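Local coordinates for protein proline dehydrogenase (Bradyrhizobium japonicum USDA 110, PDB 3HAZ) that probably oxidizes proline to glutamate in two steps, pairing an FAD-dependent proline dehydrogenase with an NAD-dependent 1-pyrroline-5-carboxylate dehydrogenase, at residues Thr723-Val731 against Ile743-Asp751. Residues are numbered along the deposited sequence; the frame is centred on the assembly and turned at random.
With NAD (nicotinamide-adenine-dinucleotide), chain D.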
ATOM      1  N   THR A 723       6.568 -53.746   7.882  1.00 40.54           N
ATOM      2  CA  THR A 723       5.191 -53.297   7.664  1.00 40.26           C
ATOM      3  C   THR A 723       4.187 -54.015   8.563  1.00 42.56           C
ATOM      4  O   THR A 723       3.098 -53.508   8.818  1.00 39.89           O
ATOM      5  CB  THR A 723       4.753 -53.447   6.187  1.00 42.49           C
ATOM      6  OG1 THR A 723       4.810 -54.825   5.796  1.00 47.28           O
ATOM      7  CG2 THR A 723       5.657 -52.626   5.275  1.00 42.30           C
ATOM      8  N   ALA A 724       4.553 -55.198   9.043  1.00 40.99           N
ATOM      9  CA  ALA A 724       3.650 -55.975   9.878  1.00 37.90           C
ATOM     10  C   ALA A 724       3.764 -55.590  11.352  1.00 39.15           C
ATOM     11  O   ALA A 724       2.882 -55.903  12.148  1.00 43.69           O
ATOM     12  CB  ALA A 724       3.892 -57.471   9.682  1.00 37.20           C
ATOM     13  N   HIS A 725       4.843 -54.904  11.713  1.00 38.80           N
ATOM     14  CA  HIS A 725       5.066 -54.503  13.101  1.00 37.13           C
ATOM     15  C   HIS A 725       3.911 -53.664  13.650  1.00 35.72           C
ATOM     16  O   HIS A 725       3.521 -52.666  13.046  1.00 31.90           O
ATOM     17  CB  HIS A 725       6.379 -53.733  13.237  1.00 38.47           C
ATOM     18  CG  HIS A 725       6.902 -53.680  14.639  1.00 36.36           C
ATOM     19  ND1 HIS A 725       6.303 -52.932  15.629  1.00 38.34           N
ATOM     20  CD2 HIS A 725       7.968 -54.285  15.215  1.00 38.29           C
ATOM     21  CE1 HIS A 725       6.976 -53.077  16.756  1.00 35.70           C
ATOM     22  NE2 HIS A 725       7.992 -53.893  16.532  1.00 40.48           N
ATOM     23  N   PRO A 726       3.364 -54.066  14.808  1.00 37.51           N
ATOM     24  CA  PRO A 726       2.193 -53.418  15.417  1.00 39.92           C
ATOM     25  C   PRO A 726       2.401 -51.961  15.841  1.00 34.57           C
ATOM     26  O   PRO A 726       1.416 -51.231  15.987  1.00 31.05           O
ATOM     27  CB  PRO A 726       1.931 -54.287  16.663  1.00 44.97           C
ATOM     28  CG  PRO A 726       3.249 -54.962  16.930  1.00 45.36           C
ATOM     29  CD  PRO A 726       3.743 -55.280  15.552  1.00 38.40           C
ATOM     30  N   ASP A 727       3.648 -51.544  16.041  1.00 28.86           N
ATOM     31  CA  ASP A 727       3.921 -50.212  16.581  1.00 28.76           C
ATOM     32  C   ASP A 727       4.184 -49.115  15.545  1.00 29.69           C
ATOM     33  O   ASP A 727       4.454 -47.972  15.911  1.00 37.08           O
ATOM     34  CB  ASP A 727       5.105 -50.257  17.547  1.00 34.33           C
ATOM     35  CG  ASP A 727       4.799 -51.036  18.807  1.00 41.15           C
ATOM     36  OD1 ASP A 727       3.601 -51.263  19.097  1.00 37.56           O
ATOM     37  OD2 ASP A 727       5.767 -51.416  19.501  1.00 36.64           O
ATOM     38  N   ILE A 728       4.113 -49.440  14.265  1.00 31.64           N
ATOM     39  CA  ILE A 728       4.410 -48.422  13.257  1.00 26.53           C
ATOM     40  C   ILE A 728       3.202 -47.523  12.981  1.00 34.04           C
ATOM     41  O   ILE A 728       2.058 -47.960  13.103  1.00 37.20           O
ATOM     42  CB  ILE A 728       4.947 -49.042  11.967  1.00 27.72           C
ATOM     43  CG1 ILE A 728       3.899 -49.964  11.345  1.00 29.04           C
ATOM     44  CG2 ILE A 728       6.249 -49.795  12.255  1.00 26.25           C
ATOM     45  CD1 ILE A 728       3.952 -50.017   9.838  1.00 30.66           C
ATOM     46  N   ALA A 729       3.468 -46.270  12.608  1.00 27.00           N
ATOM     47  CA  ALA A 729       2.422 -45.262  12.458  1.00 28.33           C
ATOM     48  C   ALA A 729       2.053 -44.985  10.997  1.00 33.94           C
ATOM     49  O   ALA A 729       1.161 -44.186  10.708  1.00 30.07           O
ATOM     50  CB  ALA A 729       2.846 -43.968  13.135  1.00 23.24           C
ATOM     51  N   GLY A 730       2.746 -45.633  10.076  1.00 28.47           N
ATOM     52  CA  GLY A 730       2.468 -45.422   8.670  1.00 23.50           C
ATOM     53  C   GLY A 730       3.559 -45.966   7.781  1.00 27.75           C
ATOM     54  O   GLY A 730       4.664 -46.281   8.245  1.00 26.59           O
ATOM     55  N   VAL A 731       3.238 -46.076   6.495  1.00 25.61           N
ATOM     56  CA  VAL A 731       4.144 -46.635   5.509  1.00 17.78           C
ATOM     57  C   VAL A 731       4.175 -45.776   4.240  1.00 24.31           C
ATOM     58  O   VAL A 731       3.136 -45.450   3.660  1.00 23.10           O
ATOM     59  CB  VAL A 731       3.747 -48.079   5.149  1.00 23.64           C
ATOM     60  CG1 VAL A 731       4.585 -48.602   3.985  1.00 25.04           C
ATOM     61  CG2 VAL A 731       3.883 -48.991   6.374  1.00 26.68           C
ATOM     62  N   ILE A 743       1.305 -55.096   1.073  1.00 39.79           N
ATOM     63  CA  ILE A 743       1.534 -54.233   2.230  1.00 37.43           C
ATOM     64  C   ILE A 743       0.211 -53.731   2.791  1.00 30.05           C
ATOM     65  O   ILE A 743      -0.021 -53.780   3.998  1.00 28.76           O
ATOM     66  CB  ILE A 743       2.423 -53.026   1.873  1.00 34.92           C
ATOM     67  CG1 ILE A 743       3.889 -53.459   1.778  1.00 31.54           C
ATOM     68  CG2 ILE A 743       2.255 -51.919   2.908  1.00 30.41           C
ATOM     69  CD1 ILE A 743       4.773 -52.467   1.039  1.00 27.92           C
ATOM     70  N   ASN A 744      -0.659 -53.259   1.904  1.00 31.52           N
ATOM     71  CA  ASN A 744      -1.960 -52.752   2.311  1.00 29.53           C
ATOM     72  C   ASN A 744      -2.761 -53.805   3.076  1.00 33.84           C
ATOM     73  O   ASN A 744      -3.395 -53.498   4.085  1.00 34.40           O
ATOM     74  CB  ASN A 744      -2.747 -52.257   1.094  1.00 30.86           C
ATOM     75  CG  ASN A 744      -3.907 -51.363   1.478  1.00 31.48           C
ATOM     76  OD1 ASN A 744      -3.850 -50.652   2.481  1.00 35.54           O
ATOM     77  ND2 ASN A 744      -4.970 -51.396   0.682  1.00 35.05           N
ATOM     78  N   ARG A 745      -2.719 -55.048   2.600  1.00 31.55           N
ATOM     79  CA  ARG A 745      -3.421 -56.137   3.269  1.00 30.43           C
ATOM     80  C   ARG A 745      -2.837 -56.419   4.648  1.00 34.19           C
ATOM     81  O   ARG A 745      -3.581 -56.607   5.603  1.00 36.33           O
ATOM     82  CB  ARG A 745      -3.424 -57.403   2.412  1.00 29.89           C
ATOM     83  CG  ARG A 745      -4.480 -57.374   1.311  1.00 41.18           C
ATOM     84  CD  ARG A 745      -4.121 -58.257   0.125  1.00 39.57           C
ATOM     85  NE  ARG A 745      -4.898 -57.872  -1.053  1.00 43.96           N
ATOM     86  CZ  ARG A 745      -4.677 -58.322  -2.284  1.00 40.72           C
ATOM     87  NH1 ARG A 745      -5.439 -57.905  -3.291  1.00 39.75           N
ATOM     88  NH2 ARG A 745      -3.693 -59.184  -2.509  1.00 39.76           N
ATOM     89  N   ALA A 746      -1.511 -56.443   4.749  1.00 34.09           N
ATOM     90  CA  ALA A 746      -0.859 -56.655   6.037  1.00 37.55           C
ATOM     91  C   ALA A 746      -1.236 -55.555   7.032  1.00 36.15           C
ATOM     92  O   ALA A 746      -1.457 -55.825   8.209  1.00 36.05           O
ATOM     93  CB  ALA A 746       0.654 -56.748   5.872  1.00 38.08           C
ATOM     94  N   LEU A 747      -1.322 -54.313   6.558  1.00 31.97           N
ATOM     95  CA  LEU A 747      -1.744 -53.218   7.424  1.00 35.39           C
ATOM     96  C   LEU A 747      -3.199 -53.393   7.865  1.00 30.83           C
ATOM     97  O   LEU A 747      -3.517 -53.295   9.047  1.00 30.34           O
ATOM     98  CB  LEU A 747      -1.551 -51.863   6.730  1.00 34.22           C
ATOM     99  CG  LEU A 747      -0.104 -51.410   6.519  1.00 28.21           C
ATOM    100  CD1 LEU A 747      -0.038 -50.136   5.684  1.00 27.60           C
ATOM    101  CD2 LEU A 747       0.581 -51.207   7.857  1.00 28.78           C
ATOM    102  N   ALA A 748      -4.082 -53.662   6.910  1.00 31.88           N
ATOM    103  CA  ALA A 748      -5.505 -53.775   7.209  1.00 35.57           C
ATOM    104  C   ALA A 748      -5.808 -54.945   8.143  1.00 36.31           C
ATOM    105  O   ALA A 748      -6.815 -54.936   8.848  1.00 30.75           O
ATOM    106  CB  ALA A 748      -6.310 -53.902   5.927  1.00 33.99           C
ATOM    107  N   ALA A 749      -4.939 -55.952   8.132  1.00 33.41           N
ATOM    108  CA  ALA A 749      -5.116 -57.131   8.972  1.00 32.13           C
ATOM    109  C   ALA A 749      -4.997 -56.811  10.462  1.00 42.08           C
ATOM    110  O   ALA A 749      -5.681 -57.410  11.288  1.00 44.89           O
ATOM    111  CB  ALA A 749      -4.109 -58.219   8.577  1.00 34.51           C
ATOM    112  N   LYS A 750      -4.131 -55.862  10.805  1.00 41.81           N
ATOM    113  CA  LYS A 750      -3.872 -55.547  12.207  1.00 36.46           C
ATOM    114  C   LYS A 750      -5.138 -55.093  12.925  1.00 37.31           C
ATOM    115  O   LYS A 750      -6.064 -54.577  12.295  1.00 33.88           O
ATOM    116  CB  LYS A 750      -2.801 -54.463  12.315  1.00 41.64           C
ATOM    117  CG  LYS A 750      -1.562 -54.733  11.478  1.00 46.59           C
ATOM    118  CD  LYS A 750      -0.685 -53.499  11.398  1.00 43.61           C
ATOM    119  CE  LYS A 750       0.732 -53.846  10.971  1.00 42.16           C
ATOM    120  NZ  LYS A 750       1.614 -52.640  10.983  1.00 34.03           N
ATOM    121  N   ASP A 751      -5.167 -55.278  14.244  1.00 37.49           N
ATOM    122  CA  ASP A 751      -6.284 -54.819  15.062  1.00 30.34           C
ATOM    123  C   ASP A 751      -6.070 -53.395  15.556  1.00 34.14           C
ATOM    124  O   ASP A 751      -6.980 -52.783  16.110  1.00 42.65           O
ATOM    125  CB  ASP A 751      -6.495 -55.749  16.260  1.00 43.02           C
ATOM    126  CG  ASP A 751      -7.144 -57.056  15.870  1.00 54.76           C
ATOM    127  OD1 ASP A 751      -7.818 -57.095  14.815  1.00 56.22           O
ATOM    128  OD2 ASP A 751      -6.984 -58.044  16.620  1.00 56.81           O
TER
HETATM  129  PA  NAD D2003       9.143 -53.887  -5.980  0.55 28.07           P
HETATM  130  O1A NAD D2003       7.531 -54.019  -5.701  0.55 22.47           O
HETATM  131  O2A NAD D2003       9.634 -55.106  -6.644  0.55 33.15           O
HETATM  132  O5B NAD D2003       9.891 -53.698  -4.500  0.55 37.48           O
HETATM  133  C5B NAD D2003      10.333 -52.404  -4.112  0.55 36.36           C
HETATM  134  C4B NAD D2003      10.612 -52.336  -2.602  0.55 35.10           C
HETATM  135  O4B NAD D2003       9.626 -53.034  -1.749  0.55 35.05           O
HETATM  136  C3B NAD D2003      11.974 -52.996  -2.136  0.55 23.68           C
HETATM  137  O3B NAD D2003      12.841 -52.291  -1.303  0.55 29.06           O
HETATM  138  C2B NAD D2003      11.512 -54.402  -1.765  0.55 31.06           C
HETATM  139  O2B NAD D2003      12.429 -55.324  -1.218  0.55 31.57           O
HETATM  140  C1B NAD D2003      10.279 -54.083  -1.037  0.55 34.41           C
HETATM  141  N9A NAD D2003       9.393 -55.252  -0.937  0.55 37.28           N
HETATM  142  C8A NAD D2003       9.326 -56.314  -1.780  0.55 37.20           C
HETATM  143  N7A NAD D2003       8.319 -57.198  -1.292  0.55 37.31           N
HETATM  144  C5A NAD D2003       7.773 -56.631  -0.118  0.55 39.31           C
HETATM  145  C6A NAD D2003       6.777 -57.064   0.751  0.55 36.32           C
HETATM  146  N6A NAD D2003       6.099 -58.325   0.498  0.55 33.86           N
HETATM  147  N1A NAD D2003       6.437 -56.310   1.828  0.55 37.26           N
HETATM  148  C2A NAD D2003       7.086 -55.110   2.064  0.55 37.56           C
HETATM  149  N3A NAD D2003       8.067 -54.682   1.211  0.55 37.47           N
HETATM  150  C4A NAD D2003       8.411 -55.446   0.117  0.55 36.06           C
HETATM  151  O3  NAD D2003       9.475 -52.519  -6.893  0.55 43.06           O
HETATM  152  PN  NAD D2003      10.962 -52.367  -7.643  0.55 40.60           P
HETATM  153  O1N NAD D2003      11.277 -53.753  -8.512  0.55 53.52           O
HETATM  154  O2N NAD D2003      12.006 -52.148  -6.640  0.55 31.14           O
HETATM  155  O5D NAD D2003      10.938 -51.068  -8.690  0.55 40.85           O
HETATM  156  C5D NAD D2003      10.175 -51.141  -9.886  0.55 39.49           C
HETATM  157  C4D NAD D2003       8.716 -50.676  -9.693  0.55 37.60           C
HETATM  158  O4D NAD D2003       8.506 -49.488  -8.813  0.55 30.05           O
HETATM  159  C3D NAD D2003       7.787 -50.394 -10.952  0.55 19.55           C
HETATM  160  O3D NAD D2003       6.586 -51.113 -11.098  0.55 15.19           O
HETATM  161  C2D NAD D2003       7.733 -48.851 -10.904  0.55 29.69           C
HETATM  162  O2D NAD D2003       6.959 -48.114 -11.831  0.55 32.90           O
HETATM  163  C1D NAD D2003       7.605 -48.610  -9.456  0.55 26.77           C
HETATM  164  N1N NAD D2003       8.010 -47.225  -9.182  0.55 26.34           N
HETATM  165  C2N NAD D2003       7.030 -46.216  -9.145  0.55 22.54           C
HETATM  166  C3N NAD D2003       7.428 -44.835  -8.892  0.55 24.47           C
HETATM  167  C7N NAD D2003       6.354 -43.733  -8.840  0.55 17.17           C
HETATM  168  O7N NAD D2003       6.641 -42.665  -8.432  0.55 20.78           O
HETATM  169  N7N NAD D2003       4.975 -44.046  -9.157  0.55 18.34           N
HETATM  170  C4N NAD D2003       8.858 -44.500  -8.682  0.55 34.79           C
HETATM  171  C5N NAD D2003       9.830 -45.504  -8.716  0.55 31.67           C
HETATM  172  C6N NAD D2003       9.430 -46.906  -8.970  0.55 26.83           C
HETATM  173  O   HOH W   1       0.252 -50.238  11.338  1.00 34.64           O
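In the NAD-binding part of the aldehyde dehydrogenase section, K750, which follows helix 737-749, reaches across to the turn between helix 716-724 and strand 730-734. Its NZ donates to T723 O, in the last turn of helix 716-724, at 2.8 Å, and to H725 O, also at 2.8 Å. The two carbonyls are met differently: the ammonium nitrogen is tilted 34° from the carbonyl plane of T723 but lies well above that of H725. Water 1 accepts a third bond from NZ at 2.8 Å and returns a weak one to I728 O. The chain of K750 runs extended beyond CG, which carries the ammonium the full span to these carbonyls, and I728 crosses it at about a right angle. Without the long chain, as with an alanine at this position, the T723 and H725 carbonyls would probably lose the donor they share, and the turn would be tied less firmly to the helix. The turn, type I from H725 to I728, is braced within itself by D727 N, which meets H725 ND1 in the ring plane at 3.0 Å. Beside the polar cluster, L747 sends CD2 against I728 CD1 and CD1 against V731 CG2, 4.1 Å in each case, while I743 CG2 packs on V731 CG1. The CG2 methyl of T723 touches I743 CG1; its hydroxyl turns back to A720 O in its own helix. I743 also presents CG1 to the NAD adenine, 3.6 Å from C2A, so this apolar layer continues into the cofactor pocket. Helix 737-749 thus packs over V731 of strand 730-734 and leads on to strand 757-760, a beta-alpha-beta crossover characteristic of the Rossmann-like NAD-binding domain of aldehyde dehydrogenases.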